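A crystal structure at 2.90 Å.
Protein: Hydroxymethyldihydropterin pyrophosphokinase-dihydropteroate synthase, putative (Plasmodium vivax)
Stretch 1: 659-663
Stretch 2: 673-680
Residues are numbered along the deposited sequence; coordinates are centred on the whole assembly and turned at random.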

# COMPACT_ATOMS: atom_id res chain seq x y z
N ARG A 659 26.56 -1.77 1.58
CA ARG A 659 26.24 -0.99 2.81
C ARG A 659 25.24 0.06 2.42
O ARG A 659 24.99 0.19 1.24
CB ARG A 659 27.51 -0.32 3.41
CG ARG A 659 27.43 -0.06 4.93
CD ARG A 659 27.17 -1.36 5.72
NE ARG A 659 25.74 -1.71 5.83
CZ ARG A 659 25.29 -2.93 6.12
NH1 ARG A 659 26.15 -3.94 6.36
NH2 ARG A 659 23.96 -3.15 6.19
N PHE A 660 24.65 0.77 3.39
CA PHE A 660 23.78 1.95 3.08
C PHE A 660 24.64 3.16 3.29
O PHE A 660 25.27 3.34 4.35
CB PHE A 660 22.50 2.08 3.93
CG PHE A 660 21.42 2.99 3.33
CD1 PHE A 660 21.56 4.39 3.36
CD2 PHE A 660 20.26 2.46 2.77
CE1 PHE A 660 20.59 5.21 2.83
CE2 PHE A 660 19.28 3.28 2.25
CZ PHE A 660 19.45 4.65 2.28
N LYS A 661 24.67 3.97 2.25
CA LYS A 661 25.30 5.26 2.30
C LYS A 661 24.20 6.31 2.04
O LYS A 661 23.39 6.19 1.12
CB LYS A 661 26.44 5.30 1.26
CG LYS A 661 27.66 6.13 1.68
CD LYS A 661 28.51 6.57 0.49
CE LYS A 661 29.46 5.47 0.07
NZ LYS A 661 30.66 5.44 0.98
N MET A 662 24.15 7.32 2.88
CA MET A 662 23.46 8.54 2.49
C MET A 662 24.39 9.25 1.50
O MET A 662 25.61 8.97 1.43
CB MET A 662 23.23 9.48 3.67
CG MET A 662 22.68 8.82 4.92
SD MET A 662 23.00 9.80 6.41
CE MET A 662 24.54 9.06 7.00
N SER A 663 23.79 10.16 0.72
CA SER A 663 24.57 11.05 -0.11
C SER A 663 23.98 12.44 0.04
O SER A 663 22.81 12.59 0.41
CB SER A 663 24.50 10.62 -1.57
OG SER A 663 23.21 10.88 -2.11
N LEU A 673 21.15 8.94 12.92
CA LEU A 673 19.72 9.33 12.96
C LEU A 673 19.17 9.65 11.56
O LEU A 673 18.00 9.41 11.29
CB LEU A 673 19.54 10.57 13.87
CG LEU A 673 18.14 11.20 14.12
CD1 LEU A 673 17.56 10.70 15.44
CD2 LEU A 673 18.21 12.73 14.14
N TYR A 674 19.98 10.24 10.69
CA TYR A 674 19.50 10.60 9.36
C TYR A 674 19.48 9.39 8.44
O TYR A 674 18.79 9.42 7.43
CB TYR A 674 20.32 11.74 8.74
CG TYR A 674 19.77 13.11 9.07
CD1 TYR A 674 18.70 13.65 8.33
CD2 TYR A 674 20.30 13.86 10.12
CE1 TYR A 674 18.19 14.91 8.66
CE2 TYR A 674 19.79 15.13 10.45
CZ TYR A 674 18.75 15.63 9.71
OH TYR A 674 18.27 16.86 10.06
N GLN A 675 20.23 8.35 8.76
CA GLN A 675 19.98 7.04 8.16
C GLN A 675 18.55 6.61 8.40
O GLN A 675 17.87 6.15 7.51
CB GLN A 675 20.87 5.97 8.77
CG GLN A 675 22.23 5.86 8.13
CD GLN A 675 22.13 5.42 6.68
OE1 GLN A 675 22.71 6.05 5.76
NE2 GLN A 675 21.40 4.31 6.46
N LYS A 676 18.10 6.75 9.63
CA LYS A 676 16.73 6.44 9.96
C LYS A 676 15.75 7.43 9.41
O LYS A 676 14.61 7.08 9.16
CB LYS A 676 16.55 6.44 11.47
CG LYS A 676 17.47 5.50 12.21
CD LYS A 676 17.13 5.50 13.70
CE LYS A 676 17.99 4.51 14.46
NZ LYS A 676 17.67 4.65 15.91
N ASN A 677 16.13 8.69 9.26
CA ASN A 677 15.17 9.67 8.75
C ASN A 677 14.96 9.50 7.26
O ASN A 677 13.84 9.61 6.76
CB ASN A 677 15.61 11.10 9.07
CG ASN A 677 14.50 12.12 8.82
OD1 ASN A 677 13.92 12.17 7.72
ND2 ASN A 677 14.20 12.94 9.83
N ILE A 678 16.05 9.25 6.55
CA ILE A 678 15.97 8.98 5.13
C ILE A 678 15.14 7.72 4.81
O ILE A 678 14.29 7.77 3.92
CB ILE A 678 17.36 8.92 4.48
CG1 ILE A 678 17.87 10.34 4.22
CG2 ILE A 678 17.31 8.16 3.16
CD1 ILE A 678 19.31 10.41 3.74
N CYS A 679 15.38 6.61 5.51
CA CYS A 679 14.63 5.35 5.28
C CYS A 679 13.15 5.41 5.70
O CYS A 679 12.32 4.73 5.12
CB CYS A 679 15.33 4.17 5.96
SG CYS A 679 16.90 3.83 5.17
N GLY A 680 12.83 6.21 6.72
CA GLY A 680 11.43 6.55 6.98
C GLY A 680 10.84 7.38 5.83
O GLY A 680 9.69 7.20 5.42

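An extended segment without regular secondary structure lies against one side of a helix, and shape complementarity between side chains largely joins them. Along the segment, side chains alternate: Phe-660 and Met-662 point toward the helix, whereas Lys-661 and Ser-663 point away. This suits their chemistry, since the exposed lysine can keep its charged amine in solvent while the apolar pair is covered.

The helix receives these two projections with Tyr-674, Gln-675, Ile-678 and Cys-679. The last two lie three and four positions after Gln-675, so the helical turn brings them near it. The backbone hydrogen bonds from Ile-678 N to Tyr-674 O (2.9 Å) and from Cys-679 N to Gln-675 O (3.2 Å) hold that turn in shape.

Phe-660, with chi1 in the t well, sets its broad, rigid ring obliquely against Gln-675, Ile-678 and Cys-679. Its CZ lies 4.2 Å from Ile-678 CG2, and its CE2 lies 3.8 Å from Cys-679 SG. That SG sits 4.2 Å from the centroid of the Phe-660 ring in an oblique sulfur-aromatic contact; cysteine is small and offers a polarizable sulfur that packs on the ring.

Met-662 enters the gap between Tyr-674, Gln-675 and Ile-678 with a narrower, more flexible chain. Its CG reaches to 3.9 Å from Ile-678 CD1, and its SD to 4.0 Å from Tyr-674 CB. Ile-678 thus serves both projections, its CG2 meeting the ring and its CD1 the methionine. Tyr-674 contributes the base of its side chain, while its phenol end leads away.

Gln-675 leaves the helix sideways, but two m rotamers bring its amide nearer the segment, where NE2 comes within 3.1 Å of Phe-660 CD1. Its stem is long enough for this. Together the stretches bury 320 Å², without a clear hydrogen bond between them.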